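Local atomic coordinates of alpha-fucosidase (Bifidobacterium bifidum, PDB entry 2EAB), a protein that probably hydrolyses alpha-1,2-fucosidic linkages, releasing L-fucose from glycans, this chain being the family 95 glycoside hydrolase catalytic portion of a larger membrane-associated protein. Residues A[330-343]-A[366-380]. Sequence-based numbering, arbitrary orientation.
Sequences IYDRVKIDLGQSGH and AQKRELETLVYKYGR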
loop_
_atom_site.group_PDB
_atom_site.type_symbol
_atom_site.label_atom_id
_atom_site.label_comp_id
_atom_site.label_asym_id
_atom_site.label_seq_id
_atom_site.Cartn_x
_atom_site.Cartn_y
_atom_site.Cartn_z
ATOM N N ILE A 330 10.264 -9.796 11.559
ATOM C CA ILE A 330 10.072 -8.735 10.574
ATOM C C ILE A 330 10.076 -7.358 11.239
ATOM O O ILE A 330 10.751 -6.436 10.779
ATOM C CB ILE A 330 8.755 -8.910 9.778
ATOM C CG1 ILE A 330 8.712 -10.283 9.099
ATOM C CG2 ILE A 330 8.599 -7.786 8.751
ATOM C CD1 ILE A 330 7.314 -10.729 8.696
ATOM N N TYR A 331 9.316 -7.219 12.323
ATOM C CA TYR A 331 9.143 -5.915 12.949
ATOM C C TYR A 331 10.463 -5.324 13.440
ATOM O O TYR A 331 10.701 -4.132 13.289
ATOM C CB TYR A 331 8.125 -5.981 14.093
ATOM C CG TYR A 331 7.844 -4.629 14.704
ATOM C CD1 TYR A 331 6.882 -3.775 14.154
ATOM C CD2 TYR A 331 8.562 -4.188 15.816
ATOM C CE1 TYR A 331 6.639 -2.527 14.701
ATOM C CE2 TYR A 331 8.323 -2.942 16.373
ATOM C CZ TYR A 331 7.358 -2.115 15.815
ATOM O OH TYR A 331 7.105 -0.872 16.346
ATOM N N ASP A 332 11.312 -6.160 14.034
ATOM C CA ASP A 332 12.536 -5.655 14.652
ATOM C C ASP A 332 13.689 -5.391 13.674
ATOM O O ASP A 332 14.777 -4.997 14.098
ATOM C CB ASP A 332 12.971 -6.553 15.820
ATOM C CG ASP A 332 12.087 -6.381 17.051
ATOM O OD1 ASP A 332 11.510 -5.286 17.236
ATOM O OD2 ASP A 332 11.986 -7.343 17.845
ATOM N N ARG A 333 13.447 -5.565 12.373
ATOM C CA ARG A 333 14.481 -5.302 11.362
ATOM C C ARG A 333 14.888 -3.834 11.308
ATOM O O ARG A 333 16.030 -3.519 10.971
ATOM C CB ARG A 333 14.011 -5.738 9.978
ATOM C CG ARG A 333 13.886 -7.232 9.805
ATOM C CD ARG A 333 13.239 -7.535 8.481
ATOM N NE ARG A 333 13.059 -8.966 8.266
ATOM C CZ ARG A 333 12.484 -9.488 7.187
ATOM N NH1 ARG A 333 12.034 -8.703 6.217
ATOM N NH2 ARG A 333 12.361 -10.804 7.074
ATOM N N VAL A 334 13.948 -2.949 11.628
ATOM C CA VAL A 334 14.176 -1.516 11.577
ATOM C C VAL A 334 14.078 -0.937 12.980
ATOM O O VAL A 334 13.142 -1.234 13.723
ATOM C CB VAL A 334 13.163 -0.807 10.630
ATOM C CG1 VAL A 334 13.290 0.713 10.720
ATOM C CG2 VAL A 334 13.366 -1.265 9.194
ATOM N N LYS A 335 15.057 -0.112 13.336
ATOM C CA LYS A 335 15.011 0.652 14.575
ATOM C C LYS A 335 15.249 2.112 14.247
ATOM O O LYS A 335 16.028 2.433 13.348
ATOM C CB LYS A 335 16.064 0.149 15.566
ATOM C CG LYS A 335 15.871 -1.297 16.006
ATOM C CD LYS A 335 14.639 -1.431 16.896
ATOM C CE LYS A 335 14.194 -2.871 17.036
ATOM N NZ LYS A 335 13.072 -2.980 18.012
ATOM N N ILE A 336 14.573 2.997 14.968
ATOM C CA ILE A 336 14.713 4.425 14.738
ATOM C C ILE A 336 14.692 5.167 16.071
ATOM O O ILE A 336 13.800 4.956 16.900
ATOM C CB ILE A 336 13.650 4.970 13.732
ATOM C CG1 ILE A 336 13.911 6.447 13.416
ATOM C CG2 ILE A 336 12.213 4.718 14.230
ATOM C CD1 ILE A 336 13.138 6.977 12.220
ATOM N N ASP A 337 15.704 6.006 16.277
ATOM C CA ASP A 337 15.824 6.789 17.503
ATOM C C ASP A 337 15.972 8.262 17.166
ATOM O O ASP A 337 17.020 8.702 16.681
ATOM C CB ASP A 337 17.009 6.312 18.358
ATOM C CG ASP A 337 16.990 6.883 19.777
ATOM O OD1 ASP A 337 16.147 7.754 20.091
ATOM O OD2 ASP A 337 17.834 6.448 20.589
ATOM N N LEU A 338 14.909 9.012 17.423
ATOM C CA LEU A 338 14.911 10.452 17.223
ATOM C C LEU A 338 14.839 11.205 18.548
ATOM O O LEU A 338 14.645 12.421 18.563
ATOM C CB LEU A 338 13.747 10.869 16.317
ATOM C CG LEU A 338 13.692 10.277 14.909
ATOM C CD1 LEU A 338 12.483 10.831 14.175
ATOM C CD2 LEU A 338 14.978 10.554 14.131
ATOM N N GLY A 339 15.001 10.477 19.650
ATOM C CA GLY A 339 14.926 11.065 20.989
ATOM C C GLY A 339 13.550 10.956 21.614
ATOM O O GLY A 339 13.224 11.699 22.547
ATOM N N GLN A 340 12.749 10.016 21.115
ATOM C CA GLN A 340 11.369 9.854 21.568
ATOM C C GLN A 340 11.246 9.334 22.991
ATOM O O GLN A 340 12.076 8.553 23.458
ATOM C CB GLN A 340 10.600 8.912 20.634
ATOM C CG GLN A 340 11.141 7.484 20.564
ATOM C CD GLN A 340 12.095 7.265 19.402
ATOM O OE1 GLN A 340 12.674 8.212 18.870
ATOM N NE2 GLN A 340 12.255 6.010 18.999
ATOM N N SER A 341 10.175 9.766 23.650
ATOM C CA SER A 341 9.651 9.091 24.824
ATOM C C SER A 341 8.890 7.840 24.377
ATOM O O SER A 341 8.736 7.584 23.175
ATOM C CB SER A 341 8.732 10.030 25.616
ATOM O OG SER A 341 7.797 10.684 24.775
ATOM N N GLY A 342 8.427 7.061 25.346
ATOM C CA GLY A 342 7.657 5.852 25.081
ATOM C C GLY A 342 6.818 5.512 26.293
ATOM O O GLY A 342 6.790 6.274 27.263
ATOM N N HIS A 343 6.149 4.362 26.256
ATOM C CA HIS A 343 5.198 4.004 27.315
ATOM C C HIS A 343 5.860 3.769 28.679
ATOM O O HIS A 343 5.189 3.808 29.713
ATOM C CB HIS A 343 4.341 2.797 26.908
ATOM C CG HIS A 343 5.021 1.476 27.091
ATOM N ND1 HIS A 343 5.809 0.901 26.117
ATOM C CD2 HIS A 343 5.024 0.613 28.135
ATOM C CE1 HIS A 343 6.269 -0.257 26.554
ATOM N NE2 HIS A 343 5.807 -0.455 27.776
ATOM N N ALA A 366 10.332 15.453 23.062
ATOM C CA ALA A 366 10.332 13.996 23.215
ATOM C C ALA A 366 8.987 13.384 22.813
ATOM O O ALA A 366 8.939 12.324 22.180
ATOM C CB ALA A 366 10.688 13.609 24.642
ATOM N N GLN A 367 7.902 14.062 23.181
ATOM C CA GLN A 367 6.550 13.619 22.837
ATOM C C GLN A 367 6.247 13.738 21.347
ATOM O O GLN A 367 5.614 12.847 20.768
ATOM C CB GLN A 367 5.516 14.373 23.668
ATOM C CG GLN A 367 5.482 13.920 25.121
ATOM C CD GLN A 367 4.666 14.834 26.017
ATOM O OE1 GLN A 367 4.310 15.947 25.636
ATOM N NE2 GLN A 367 4.376 14.364 27.227
ATOM N N LYS A 368 6.698 14.823 20.723
ATOM C CA LYS A 368 6.584 14.951 19.266
ATOM C C LYS A 368 7.319 13.808 18.571
ATOM O O LYS A 368 6.788 13.191 17.648
ATOM C CB LYS A 368 7.113 16.298 18.766
ATOM C CG LYS A 368 6.220 17.489 19.099
ATOM C CD LYS A 368 6.659 18.743 18.359
ATOM C CE LYS A 368 6.285 18.688 16.877
ATOM N NZ LYS A 368 6.866 19.822 16.116
ATOM N N ARG A 369 8.533 13.514 19.023
ATOM C CA ARG A 369 9.292 12.405 18.457
ATOM C C ARG A 369 8.615 11.064 18.728
ATOM O O ARG A 369 8.670 10.165 17.888
ATOM C CB ARG A 369 10.740 12.410 18.958
ATOM C CG ARG A 369 11.522 13.700 18.669
ATOM C CD ARG A 369 11.556 14.097 17.185
ATOM N NE ARG A 369 12.053 15.467 17.033
ATOM C CZ ARG A 369 11.312 16.526 16.705
ATOM N NH1 ARG A 369 10.015 16.410 16.447
ATOM N NH2 ARG A 369 11.879 17.719 16.614
ATOM N N GLU A 370 7.962 10.930 19.882
ATOM C CA GLU A 370 7.189 9.717 20.162
ATOM C C GLU A 370 6.067 9.506 19.145
ATOM O O GLU A 370 5.948 8.419 18.581
ATOM C CB GLU A 370 6.634 9.694 21.590
ATOM C CG GLU A 370 5.813 8.428 21.873
ATOM C CD GLU A 370 5.319 8.307 23.304
ATOM O OE1 GLU A 370 5.669 9.162 24.146
ATOM O OE2 GLU A 370 4.573 7.345 23.582
ATOM N N LEU A 371 5.256 10.533 18.908
ATOM C CA LEU A 371 4.150 10.384 17.959
ATOM C C LEU A 371 4.653 10.138 16.536
ATOM O O LEU A 371 4.135 9.272 15.828
ATOM C CB LEU A 371 3.191 11.580 18.001
ATOM C CG LEU A 371 1.883 11.369 17.222
ATOM C CD1 LEU A 371 1.080 10.193 17.770
ATOM C CD2 LEU A 371 1.032 12.623 17.199
ATOM N N GLU A 372 5.679 10.880 16.128
ATOM C CA GLU A 372 6.240 10.733 14.787
ATOM C C GLU A 372 6.812 9.333 14.558
ATOM O O GLU A 372 6.542 8.702 13.529
ATOM C CB GLU A 372 7.282 11.826 14.528
ATOM C CG GLU A 372 6.654 13.215 14.446
ATOM C CD GLU A 372 7.601 14.357 14.777
ATOM O OE1 GLU A 372 8.835 14.142 14.855
ATOM O OE2 GLU A 372 7.095 15.488 14.956
ATOM N N THR A 373 7.583 8.832 15.520
ATOM C CA THR A 373 8.145 7.490 15.377
ATOM C C THR A 373 7.103 6.384 15.547
ATOM O O THR A 373 7.211 5.337 14.914
ATOM C CB THR A 373 9.368 7.243 16.293
ATOM O OG1 THR A 373 9.000 7.425 17.667
ATOM C CG2 THR A 373 10.519 8.174 15.932
ATOM N N LEU A 374 6.088 6.613 16.379
ATOM C CA LEU A 374 5.005 5.640 16.501
ATOM C C LEU A 374 4.225 5.494 15.205
ATOM O O LEU A 374 3.951 4.376 14.776
ATOM C CB LEU A 374 4.048 5.997 17.638
ATOM C CG LEU A 374 4.437 5.624 19.069
ATOM C CD1 LEU A 374 3.376 6.133 20.037
ATOM C CD2 LEU A 374 4.650 4.119 19.238
ATOM N N VAL A 375 3.869 6.617 14.591
ATOM C CA VAL A 375 3.155 6.573 13.310
ATOM C C VAL A 375 4.017 5.878 12.249
ATOM O O VAL A 375 3.523 5.032 11.499
ATOM C CB VAL A 375 2.695 7.974 12.855
ATOM C CG1 VAL A 375 2.124 7.927 11.437
ATOM C CG2 VAL A 375 1.660 8.526 13.837
ATOM N N TYR A 376 5.308 6.212 12.213
ATOM C CA TYR A 376 6.247 5.549 11.316
ATOM C C TYR A 376 6.211 4.028 11.496
ATOM O O TYR A 376 6.052 3.265 10.534
ATOM C CB TYR A 376 7.681 6.068 11.537
ATOM C CG TYR A 376 8.676 5.241 10.763
ATOM C CD1 TYR A 376 8.874 5.463 9.404
ATOM C CD2 TYR A 376 9.357 4.184 11.366
ATOM C CE1 TYR A 376 9.758 4.682 8.675
ATOM C CE2 TYR A 376 10.236 3.390 10.642
ATOM C CZ TYR A 376 10.427 3.641 9.298
ATOM O OH TYR A 376 11.291 2.850 8.590
ATOM N N LYS A 377 6.369 3.598 12.746
ATOM C CA LYS A 377 6.442 2.183 13.084
ATOM C C LYS A 377 5.125 1.469 12.796
ATOM O O LYS A 377 5.114 0.297 12.424
ATOM C CB LYS A 377 6.811 2.019 14.555
ATOM C CG LYS A 377 8.256 2.373 14.853
ATOM C CD LYS A 377 8.488 2.524 16.344
ATOM C CE LYS A 377 9.960 2.745 16.621
ATOM N NZ LYS A 377 10.248 2.835 18.077
ATOM N N TYR A 378 4.020 2.190 12.972
ATOM C CA TYR A 378 2.684 1.642 12.743
ATOM C C TYR A 378 2.496 1.232 11.290
ATOM O O TYR A 378 1.839 0.232 11.016
ATOM C CB TYR A 378 1.630 2.679 13.109
ATOM C CG TYR A 378 0.243 2.187 13.495
ATOM C CD1 TYR A 378 0.039 0.998 14.204
ATOM C CD2 TYR A 378 -0.861 2.978 13.211
ATOM C CE1 TYR A 378 -1.257 0.608 14.589
ATOM C CE2 TYR A 378 -2.140 2.607 13.591
ATOM C CZ TYR A 378 -2.331 1.431 14.281
ATOM O OH TYR A 378 -3.604 1.088 14.676
ATOM N N GLY A 379 3.065 1.999 10.360
ATOM C CA GLY A 379 2.976 1.662 8.945
ATOM C C GLY A 379 3.643 0.334 8.650
ATOM O O GLY A 379 3.179 -0.427 7.805
ATOM N N ARG A 380 4.742 0.059 9.345
ATOM C CA ARG A 380 5.402 -1.231 9.218
ATOM C C ARG A 380 4.535 -2.320 9.846
ATOM O O ARG A 380 4.269 -3.343 9.221
ATOM C CB ARG A 380 6.801 -1.195 9.840
ATOM C CG ARG A 380 7.745 -0.223 9.135
ATOM C CD ARG A 380 9.189 -0.347 9.598
ATOM N NE ARG A 380 9.811 -1.588 9.149
ATOM C CZ ARG A 380 9.996 -2.660 9.914
ATOM N NH1 ARG A 380 9.606 -2.667 11.186
ATOM N NH2 ARG A 380 10.588 -3.728 9.407
HETATM O O HOH W 1 12.961 1.772 17.256
HETATM O O HOH W 2 5.224 9.103 26.741
#
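R380 illustrates how a guanidinium can secure the end of a helix: its NH2 gives a nearly straight bond (166°) to I330 O at 3.0 Å, while NH1 reaches Y331 O at 2.8 Å along a more bent path. The chain turns at chi3 (70°), which brings one face of the guanidinium under V334 CG2, which sits toward its rim; NE goes to A435 O. With an alanine in place of R380, Y331 O is likely to lose its guanidinium donor, I330 O would be left with R333 N, and a gap would open beside V334. At the far end, S341 N bonds to A366 O, and S341 OG donates to E370 OE1 at 2.7 Å, meeting the carboxylate on its anti side.

Apolar packing lies between these ends. I336 CG2 rests against K377 CE and Y376 CD2, V334 CG1 meets the Y376 ring at its edge, and L338 CD1 touches T373 CG2 at 3.7 Å.

Polar side chains border it. Q340, bent at chi2, lays its amide across T373 while bonding back to I336 O and L338 N. Y331 OH abuts K377 CB at 3.4 Å, and D18 binds both that hydroxyl and K377 NZ. A water joins K377 NZ to I336 N.

Strand 335-337, which pairs with strand 812-819 at one border of an antiparallel sheet, runs antiparallel (165°) to segment 366-380 of helix 365-386, a helix-on-strand packing that joins the helical catalytic region to the C-terminal beta domain.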